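Local coordinates for odorant binding protein, antennal (Anopheles gambiae, PDB 3R1O) that probably binds odorants as a small, secreted, all-helical member of the PBP/GOBP family, and can hold a palmitic acid, at residues A[57-62]-A[69-74]; A[64-69]-A[93-98]. All coordinates share one frame; numbering follows the deposited sequence.

Contact 1 of 2, residues A[57-62]-A[69-74]; sequences IDVVDE and LDRLLY
Ile57 and Val59, at the turn that follows helix 44-56, meet Arg71 and Leu72 of helix 69-75 in the all-helical fold of the PBP/GOBP family. The earlier helix closes with a Schellman motif: Asp58 is its first non-helical residue, with phi at +65°, and turns the chain so that Val59 comes to lie against helix 69-75.

The apolar part has two points. CD1 of Ile57 touches CD1 of Leu72 at 3.5 Å, the two side chains meeting at a slant. CG1 of Val59 rests on the helix backbone rather than on a side-chain end, 3.8 Å from Leu72 N and 4.2 Å from Leu72 CB. Phe54 of helix 44-56 touches both Val59 and Leu72, and Ile57 also touches the bound palmitic acid, so this packing borders the ligand site.

The polar part belongs to Arg71, whose chain bends at chi2 and chi3 and brings its guanidinium over the turn. Asp58 O lies over one face of that group, 2.9 Å from Arg71 NH1, an angle too poor for a hydrogen bond. The carboxylate gives a long salt bridge, Asp58 OD2 to Arg71 NH1 at 3.8 Å, with the two planes 82° apart and therefore no side-by-side pairing. A water completes the link, donating to Ile57 O at 2.8 Å and accepting from Arg71 NH1 at 3.2 Å.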
loop_
_atom_site.group_PDB
_atom_site.type_symbol
_atom_site.label_atom_id
_atom_site.label_comp_id
_atom_site.label_asym_id
_atom_site.label_seq_id
_atom_site.Cartn_x
_atom_site.Cartn_y
_atom_site.Cartn_z
ATOM N N ILE A 57 5.831 -3.391 -7.100
ATOM C CA ILE A 57 6.732 -2.264 -7.360
ATOM C C ILE A 57 8.156 -2.502 -6.863
ATOM O O ILE A 57 9.017 -1.654 -7.079
ATOM C CB ILE A 57 6.166 -0.867 -7.001
ATOM C CG1 ILE A 57 5.899 -0.702 -5.499
ATOM C CG2 ILE A 57 4.965 -0.517 -7.869
ATOM C CD1 ILE A 57 5.793 0.690 -5.065
ATOM N N ASP A 58 8.399 -3.672 -6.224
ATOM C CA ASP A 58 9.697 -4.125 -5.720
ATOM C C ASP A 58 10.262 -3.253 -4.588
ATOM O O ASP A 58 11.460 -2.954 -4.555
ATOM C CB ASP A 58 10.701 -4.326 -6.890
ATOM C CG ASP A 58 11.764 -5.381 -6.660
ATOM O OD1 ASP A 58 11.466 -6.391 -5.989
ATOM O OD2 ASP A 58 12.870 -5.235 -7.218
ATOM N N VAL A 59 9.389 -2.871 -3.645
ATOM C CA VAL A 59 9.763 -2.050 -2.495
ATOM C C VAL A 59 9.813 -2.879 -1.182
ATOM O O VAL A 59 9.915 -2.322 -0.089
ATOM C CB VAL A 59 8.952 -0.724 -2.387
ATOM C CG1 VAL A 59 9.118 0.175 -3.605
ATOM C CG2 VAL A 59 7.509 -0.952 -2.038
ATOM N N VAL A 60 9.768 -4.211 -1.304
ATOM C CA VAL A 60 9.867 -5.102 -0.153
ATOM C C VAL A 60 11.328 -5.561 -0.062
ATOM O O VAL A 60 11.890 -6.094 -1.033
ATOM C CB VAL A 60 8.853 -6.299 -0.180
ATOM C CG1 VAL A 60 8.952 -7.144 1.089
ATOM C CG2 VAL A 60 7.420 -5.820 -0.382
ATOM N N ASP A 61 11.932 -5.342 1.108
ATOM C CA ASP A 61 13.316 -5.721 1.365
ATOM C C ASP A 61 13.469 -7.235 1.290
ATOM O O ASP A 61 12.731 -7.972 1.943
ATOM C CB ASP A 61 13.776 -5.178 2.722
ATOM C CG ASP A 61 15.272 -5.207 2.913
ATOM O OD1 ASP A 61 15.816 -6.302 3.118
ATOM O OD2 ASP A 61 15.896 -4.124 2.893
ATOM N N GLU A 62 14.398 -7.684 0.448
ATOM C CA GLU A 62 14.692 -9.103 0.218
ATOM C C GLU A 62 15.227 -9.754 1.471
ATOM O O GLU A 62 14.892 -10.894 1.745
ATOM C CB GLU A 62 15.734 -9.281 -0.900
ATOM C CG GLU A 62 15.509 -8.475 -2.161
ATOM C CD GLU A 62 16.210 -9.021 -3.381
ATOM O OE1 GLU A 62 17.351 -9.510 -3.271
ATOM O OE2 GLU A 62 15.616 -8.954 -4.471
ATOM N N LEU A 69 10.356 2.383 2.121
ATOM C CA LEU A 69 9.587 3.622 1.951
ATOM C C LEU A 69 10.243 4.705 1.116
ATOM O O LEU A 69 9.534 5.400 0.380
ATOM C CB LEU A 69 9.140 4.204 3.303
ATOM C CG LEU A 69 8.013 3.500 4.043
ATOM C CD1 LEU A 69 7.688 4.238 5.295
ATOM C CD2 LEU A 69 6.768 3.397 3.199
ATOM N N ASP A 70 11.575 4.877 1.241
ATOM C CA ASP A 70 12.312 5.884 0.471
ATOM C C ASP A 70 12.283 5.520 -0.996
ATOM O O ASP A 70 12.099 6.401 -1.831
ATOM C CB ASP A 70 13.763 6.036 0.957
ATOM C CG ASP A 70 13.876 6.577 2.355
ATOM O OD1 ASP A 70 13.574 7.773 2.552
ATOM O OD2 ASP A 70 14.270 5.808 3.254
ATOM N N ARG A 71 12.401 4.210 -1.299
ATOM C CA ARG A 71 12.348 3.686 -2.657
ATOM C C ARG A 71 10.966 3.863 -3.260
ATOM O O ARG A 71 10.861 4.125 -4.458
ATOM C CB ARG A 71 12.792 2.223 -2.710
ATOM C CG ARG A 71 13.744 1.967 -3.848
ATOM C CD ARG A 71 13.440 0.641 -4.505
ATOM N NE ARG A 71 14.137 -0.455 -3.843
ATOM C CZ ARG A 71 14.359 -1.646 -4.388
ATOM N NH1 ARG A 71 13.937 -1.912 -5.617
ATOM N NH2 ARG A 71 14.992 -2.585 -3.702
ATOM N N LEU A 72 9.911 3.750 -2.427
ATOM C CA LEU A 72 8.524 3.955 -2.845
ATOM C C LEU A 72 8.354 5.416 -3.276
ATOM O O LEU A 72 7.817 5.682 -4.353
ATOM C CB LEU A 72 7.553 3.572 -1.699
ATOM C CG LEU A 72 6.087 4.070 -1.776
ATOM C CD1 LEU A 72 5.324 3.460 -2.915
ATOM C CD2 LEU A 72 5.352 3.798 -0.496
ATOM N N LEU A 73 8.880 6.351 -2.452
ATOM C CA LEU A 73 8.819 7.791 -2.689
ATOM C C LEU A 73 9.557 8.261 -3.944
ATOM O O LEU A 73 9.259 9.353 -4.432
ATOM C CB LEU A 73 9.258 8.585 -1.446
ATOM C CG LEU A 73 8.355 8.462 -0.217
ATOM C CD1 LEU A 73 9.103 8.807 1.044
ATOM C CD2 LEU A 73 7.096 9.304 -0.357
ATOM N N TYR A 74 10.502 7.445 -4.479
ATOM C CA TYR A 74 11.198 7.764 -5.731
ATOM C C TYR A 74 10.130 7.609 -6.823
ATOM O O TYR A 74 10.024 8.478 -7.697
ATOM C CB TYR A 74 12.331 6.762 -6.041
ATOM C CG TYR A 74 13.453 6.640 -5.035
ATOM C CD1 TYR A 74 13.753 7.687 -4.161
ATOM C CD2 TYR A 74 14.281 5.522 -5.019
ATOM C CE1 TYR A 74 14.788 7.578 -3.235
ATOM C CE2 TYR A 74 15.321 5.404 -4.105
ATOM C CZ TYR A 74 15.573 6.437 -3.216
ATOM O OH TYR A 74 16.606 6.317 -2.325
HETATM O O HOH W 1 11.535 -0.376 -7.131
#

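Contact 2 of 2, residues A[64-69]-A[93-98]; sequences TGRILL and HIVTPD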
loop_
_atom_site.group_PDB
_atom_site.type_symbol
_atom_site.label_atom_id
_atom_site.label_comp_id
_atom_site.label_asym_id
_atom_site.label_seq_id
_atom_site.Cartn_x
_atom_site.Cartn_y
_atom_site.Cartn_z
ATOM N N THR A 64 15.108 -8.665 5.021
ATOM C CA THR A 64 14.245 -8.640 6.217
ATOM C C THR A 64 12.754 -8.616 5.998
ATOM O O THR A 64 12.021 -9.083 6.881
ATOM C CB THR A 64 14.526 -7.328 6.948
ATOM O OG1 THR A 64 14.396 -6.340 5.942
ATOM C CG2 THR A 64 15.917 -7.277 7.562
ATOM N N GLY A 65 12.313 -8.073 4.861
ATOM C CA GLY A 65 10.897 -7.903 4.601
ATOM C C GLY A 65 10.385 -6.532 4.998
ATOM O O GLY A 65 9.166 -6.282 4.931
ATOM N N ARG A 66 11.303 -5.623 5.415
ATOM C CA ARG A 66 10.946 -4.227 5.707
ATOM C C ARG A 66 10.468 -3.539 4.421
ATOM O O ARG A 66 10.824 -3.954 3.318
ATOM C CB ARG A 66 12.096 -3.342 6.176
ATOM C CG ARG A 66 13.369 -3.889 6.800
ATOM C CD ARG A 66 14.586 -3.123 6.293
ATOM N NE ARG A 66 14.378 -1.671 6.326
ATOM C CZ ARG A 66 15.058 -0.781 5.623
ATOM N NH1 ARG A 66 15.992 -1.187 4.783
ATOM N NH2 ARG A 66 14.822 0.509 5.721
ATOM N N ILE A 67 9.606 -2.531 4.563
ATOM C CA ILE A 67 9.110 -1.822 3.390
ATOM C C ILE A 67 10.034 -0.669 3.114
ATOM O O ILE A 67 10.180 0.220 3.945
ATOM C CB ILE A 67 7.624 -1.343 3.495
ATOM C CG1 ILE A 67 6.647 -2.495 3.899
ATOM C CG2 ILE A 67 7.173 -0.545 2.243
ATOM C CD1 ILE A 67 6.779 -3.861 3.077
ATOM N N LEU A 68 10.648 -0.671 1.939
ATOM C CA LEU A 68 11.602 0.355 1.553
ATOM C C LEU A 68 10.888 1.643 1.127
ATOM O O LEU A 68 10.807 1.953 -0.060
ATOM C CB LEU A 68 12.537 -0.196 0.467
ATOM C CG LEU A 68 13.190 -1.570 0.764
ATOM C CD1 LEU A 68 13.744 -2.185 -0.486
ATOM C CD2 LEU A 68 14.266 -1.461 1.819
ATOM N N LEU A 69 10.356 2.383 2.121
ATOM C CA LEU A 69 9.587 3.622 1.951
ATOM C C LEU A 69 10.243 4.705 1.116
ATOM O O LEU A 69 9.534 5.400 0.380
ATOM C CB LEU A 69 9.140 4.204 3.303
ATOM C CG LEU A 69 8.013 3.500 4.043
ATOM C CD1 LEU A 69 7.688 4.238 5.295
ATOM C CD2 LEU A 69 6.768 3.397 3.199
ATOM N N HIS A 93 11.130 0.144 8.954
ATOM C CA HIS A 93 11.790 -0.907 9.723
ATOM C C HIS A 93 10.779 -1.763 10.491
ATOM O O HIS A 93 11.137 -2.475 11.429
ATOM C CB HIS A 93 12.881 -0.319 10.619
ATOM C CG HIS A 93 14.172 -0.087 9.896
ATOM N ND1 HIS A 93 15.097 -1.101 9.738
ATOM C CD2 HIS A 93 14.640 1.028 9.289
ATOM C CE1 HIS A 93 16.088 -0.576 9.038
ATOM N NE2 HIS A 93 15.862 0.705 8.752
ATOM N N ILE A 94 9.514 -1.702 10.062
ATOM C CA ILE A 94 8.404 -2.467 10.626
ATOM C C ILE A 94 8.403 -3.853 9.965
ATOM O O ILE A 94 8.336 -3.944 8.734
ATOM C CB ILE A 94 7.058 -1.717 10.389
ATOM C CG1 ILE A 94 7.013 -0.390 11.177
ATOM C CG2 ILE A 94 5.839 -2.616 10.709
ATOM C CD1 ILE A 94 5.884 0.541 10.808
ATOM N N VAL A 95 8.502 -4.921 10.785
ATOM C CA VAL A 95 8.455 -6.320 10.345
ATOM C C VAL A 95 7.574 -7.078 11.326
ATOM O O VAL A 95 7.775 -6.994 12.535
ATOM C CB VAL A 95 9.830 -7.034 10.111
ATOM C CG1 VAL A 95 9.631 -8.421 9.493
ATOM C CG2 VAL A 95 10.760 -6.211 9.224
ATOM N N THR A 96 6.564 -7.773 10.795
ATOM C CA THR A 96 5.608 -8.579 11.561
ATOM C C THR A 96 5.648 -10.032 11.022
ATOM O O THR A 96 6.217 -10.250 9.938
ATOM C CB THR A 96 4.182 -7.974 11.471
ATOM O OG1 THR A 96 3.599 -8.272 10.203
ATOM C CG2 THR A 96 4.135 -6.474 11.762
ATOM N N PRO A 97 5.037 -11.037 11.702
ATOM C CA PRO A 97 5.062 -12.407 11.152
ATOM C C PRO A 97 4.221 -12.604 9.884
ATOM O O PRO A 97 4.386 -13.621 9.202
ATOM C CB PRO A 97 4.507 -13.263 12.299
ATOM C CG PRO A 97 4.486 -12.383 13.501
ATOM C CD PRO A 97 4.312 -10.998 12.990
ATOM N N ASP A 98 3.317 -11.661 9.575
ATOM C CA ASP A 98 2.436 -11.728 8.405
ATOM C C ASP A 98 2.718 -10.567 7.439
ATOM O O ASP A 98 2.764 -9.416 7.868
ATOM C CB ASP A 98 0.975 -11.789 8.866
ATOM C CG ASP A 98 -0.053 -11.622 7.769
ATOM O OD1 ASP A 98 -0.342 -12.613 7.062
ATOM O OD2 ASP A 98 -0.574 -10.511 7.625
HETATM O O HOH W 2 8.811 -1.740 7.184
#
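Arg66 lies alongside His93, both side chains pointing the same way, and its guanidinium stacks flat on the imidazole. From CB, the chain runs through CG, which lies near Val95 CG2, and bends at chi2 and chi3. CD then comes within 4.0 Å of His93 ND1 and CE1. NE sits above the ring near its rim, while its hydrogen bond goes to Ser92 O, just before 93-98; this bond helps fix the group's rotation. CZ follows over the CE1-NE2 side, and NH2 ends 3.2 Å from His93 NE2, a contact through the faces and at too poor an angle for a hydrogen bond. Centres 3.8 Å apart and planes at 19° define the stack. NH1 has a long, weak ion pair with Asp61.

The setting is a surface junction of two loops, the one leading into helix 69-75 and the one joining helix 88-91 to helix 99-110. Farther along, Val95 turns its methyls to the 64-69 segment: CG1 is 3.6 Å from Thr64 O, and CG2 is near Arg66 N. Between the backbones a water accepts from Ile67 N at 2.9 Å and donates to Ile94 O at 2.7 Å.

The centres of the two contacts are about 11 Å apart, and Leu69 belongs to both. Their segments alternate along the chain, in the order 57-62, 64-69, 69-74, 93-98. Both 57-62 and 64-69 lie in the connection from helix 44-56 to helix 69-75. Within it the contacts touch directly: Val59 O and Leu68 N, 2.7 Å apart, probably form a hydrogen bond, and Asp61 OD2 lies 3.3 Å from Leu68 CD2. Contact 1 holds the start of this connection to the helix that follows, beside the palmitic acid; contact 2 joins its later part to the loop before helix 99-110, at the surface and farther from the ligand.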